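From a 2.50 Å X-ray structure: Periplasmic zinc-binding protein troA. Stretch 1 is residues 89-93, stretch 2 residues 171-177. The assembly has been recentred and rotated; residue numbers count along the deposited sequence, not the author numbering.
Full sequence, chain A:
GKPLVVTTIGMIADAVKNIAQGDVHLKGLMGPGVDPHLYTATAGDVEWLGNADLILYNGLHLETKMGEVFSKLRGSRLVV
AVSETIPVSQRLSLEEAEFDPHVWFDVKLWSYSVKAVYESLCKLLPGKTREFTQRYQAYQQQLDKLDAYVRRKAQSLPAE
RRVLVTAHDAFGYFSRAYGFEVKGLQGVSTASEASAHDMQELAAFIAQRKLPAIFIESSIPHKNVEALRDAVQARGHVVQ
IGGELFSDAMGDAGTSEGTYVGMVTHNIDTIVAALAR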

# COMPACT_ATOMS: atom_id res chain seq x y z
N SER A 89 -16.53 1.65 9.59
CA SER A 89 -17.13 0.34 9.45
C SER A 89 -16.29 -0.60 8.61
O SER A 89 -16.04 -1.74 9.00
N GLN A 90 -15.87 -0.12 7.44
CA GLN A 90 -15.08 -0.91 6.50
C GLN A 90 -13.61 -1.09 6.82
O GLN A 90 -12.94 -1.89 6.17
N ARG A 91 -13.09 -0.36 7.79
CA ARG A 91 -11.68 -0.49 8.13
C ARG A 91 -11.44 -1.64 9.09
O ARG A 91 -11.96 -1.64 10.20
N LEU A 92 -10.64 -2.62 8.68
CA LEU A 92 -10.34 -3.75 9.55
C LEU A 92 -9.63 -3.20 10.77
O LEU A 92 -8.94 -2.18 10.70
N SER A 93 -9.82 -3.86 11.91
CA SER A 93 -9.15 -3.43 13.12
C SER A 93 -8.16 -4.50 13.52
O SER A 93 -8.14 -5.60 12.94
N PHE A 171 -1.66 -7.02 4.08
CA PHE A 171 -2.58 -7.46 3.04
C PHE A 171 -3.90 -7.93 3.62
O PHE A 171 -4.63 -8.67 2.98
N GLY A 172 -4.19 -7.50 4.84
CA GLY A 172 -5.44 -7.89 5.47
C GLY A 172 -6.65 -7.65 4.58
O GLY A 172 -7.46 -8.57 4.37
N TYR A 173 -6.79 -6.43 4.06
CA TYR A 173 -7.91 -6.11 3.17
C TYR A 173 -7.76 -6.91 1.89
O TYR A 173 -8.75 -7.31 1.27
N PHE A 174 -6.52 -7.13 1.47
CA PHE A 174 -6.27 -7.90 0.26
C PHE A 174 -6.87 -9.30 0.49
O PHE A 174 -7.50 -9.87 -0.41
N SER A 175 -6.68 -9.82 1.69
CA SER A 175 -7.20 -11.13 2.04
C SER A 175 -8.72 -11.07 2.10
O SER A 175 -9.40 -11.88 1.48
N ARG A 176 -9.24 -10.09 2.83
CA ARG A 176 -10.68 -9.93 2.98
C ARG A 176 -11.39 -9.68 1.65
O ARG A 176 -12.51 -10.13 1.44
N ALA A 177 -10.71 -8.98 0.75
CA ALA A 177 -11.28 -8.62 -0.55
C ALA A 177 -11.30 -9.72 -1.59
O ALA A 177 -12.35 -10.01 -2.17

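Packing of the loop around Leu-92 against the first turns of the helix that begins at Gly-172. The strongest polar contact runs from Arg-176 to the backbone of Gln-90: NH2 of Arg-176 donates to O of Gln-90 at 2.5 Å, a very short hydrogen bond, with the carbonyl oxygen lying at the edge of the guanidinium, near its plane. The CA-to-CB bond of Arg-176 points toward the loop, and its t, t start (chi1 172°, chi2 176°) extends the chain before chi3, at 98°, turns it. A weak hydrogen bond joins N of Leu-92 to OH of Tyr-173 at 3.0 Å, the N-H...O angle being only 123°; this hydroxyl is also hydrogen-bonded elsewhere in the structure and lies 3.5 Å from CB of Arg-91, whose CA-to-CB bond points away. Leu-92 (m, t) is the apolar centre. CG of Leu-92 sits 3.8 Å from the centroid of the Tyr-173 ring, almost on the ring normal, in a CH-pi contact, while CD1 of Leu-92 approaches CD2 of Tyr-173 at 3.9 Å. The CA-to-CB bond of Tyr-173 (chi1 m) runs sideways to the loop, and the end of its side chain comes nearer. CD1 of Leu-92 also reaches C of Gly-172 at 3.5 Å, where the absence of a side chain leaves room: an ideal CB would lie a tight 3.3 Å from that methyl. Gln-90 leads its side-chain end away.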

# COMPACT_ATOMS: atom_id res chain seq x y z
CB SER A 89 -18.49 0.46 8.79
OG SER A 89 -18.33 0.90 7.45
CB GLN A 90 -15.22 -0.33 5.10
CG GLN A 90 -16.36 -0.94 4.31
CD GLN A 90 -16.88 -0.02 3.24
OE1 GLN A 90 -16.91 -0.38 2.06
NE2 GLN A 90 -17.30 1.19 3.62
CB ARG A 91 -11.16 0.80 8.75
CG ARG A 91 -12.03 2.01 8.52
CD ARG A 91 -11.52 3.15 9.35
NE ARG A 91 -12.03 4.43 8.91
CZ ARG A 91 -11.66 5.59 9.44
NH1 ARG A 91 -10.78 5.61 10.43
NH2 ARG A 91 -12.19 6.71 8.98
CB LEU A 92 -9.42 -4.77 8.86
CG LEU A 92 -9.82 -5.38 7.51
CD1 LEU A 92 -8.79 -6.43 7.11
CD2 LEU A 92 -11.18 -6.00 7.62
CB SER A 93 -10.15 -3.22 14.26
OG SER A 93 -9.48 -2.86 15.45
CB PHE A 171 -1.95 -8.56 2.19
CG PHE A 171 -0.74 -8.11 1.42
CD1 PHE A 171 0.53 -8.24 1.97
CD2 PHE A 171 -0.86 -7.58 0.15
CE1 PHE A 171 1.66 -7.85 1.26
CE2 PHE A 171 0.27 -7.18 -0.57
CZ PHE A 171 1.53 -7.31 -0.01
CB TYR A 173 -7.94 -4.63 2.84
CG TYR A 173 -8.16 -3.72 4.02
CD1 TYR A 173 -9.30 -2.94 4.12
CD2 TYR A 173 -7.18 -3.59 5.01
CE1 TYR A 173 -9.46 -2.03 5.17
CE2 TYR A 173 -7.33 -2.69 6.04
CZ TYR A 173 -8.46 -1.91 6.12
OH TYR A 173 -8.57 -1.00 7.15
CB PHE A 174 -4.76 -8.00 0.00
CG PHE A 174 -4.39 -8.90 -1.15
CD1 PHE A 174 -4.43 -8.42 -2.46
CD2 PHE A 174 -4.03 -10.22 -0.92
CE1 PHE A 174 -4.10 -9.25 -3.52
CE2 PHE A 174 -3.70 -11.06 -1.98
CZ PHE A 174 -3.74 -10.58 -3.28
CB SER A 175 -6.63 -11.58 3.39
OG SER A 175 -7.44 -11.15 4.48
CB ARG A 176 -10.98 -8.78 3.95
CG ARG A 176 -12.44 -8.39 4.03
CD ARG A 176 -12.67 -7.32 5.08
NE ARG A 176 -12.73 -5.99 4.49
CZ ARG A 176 -13.13 -4.89 5.13
NH1 ARG A 176 -13.52 -4.96 6.40
NH2 ARG A 176 -13.16 -3.73 4.50
CB ALA A 177 -10.55 -7.41 -1.12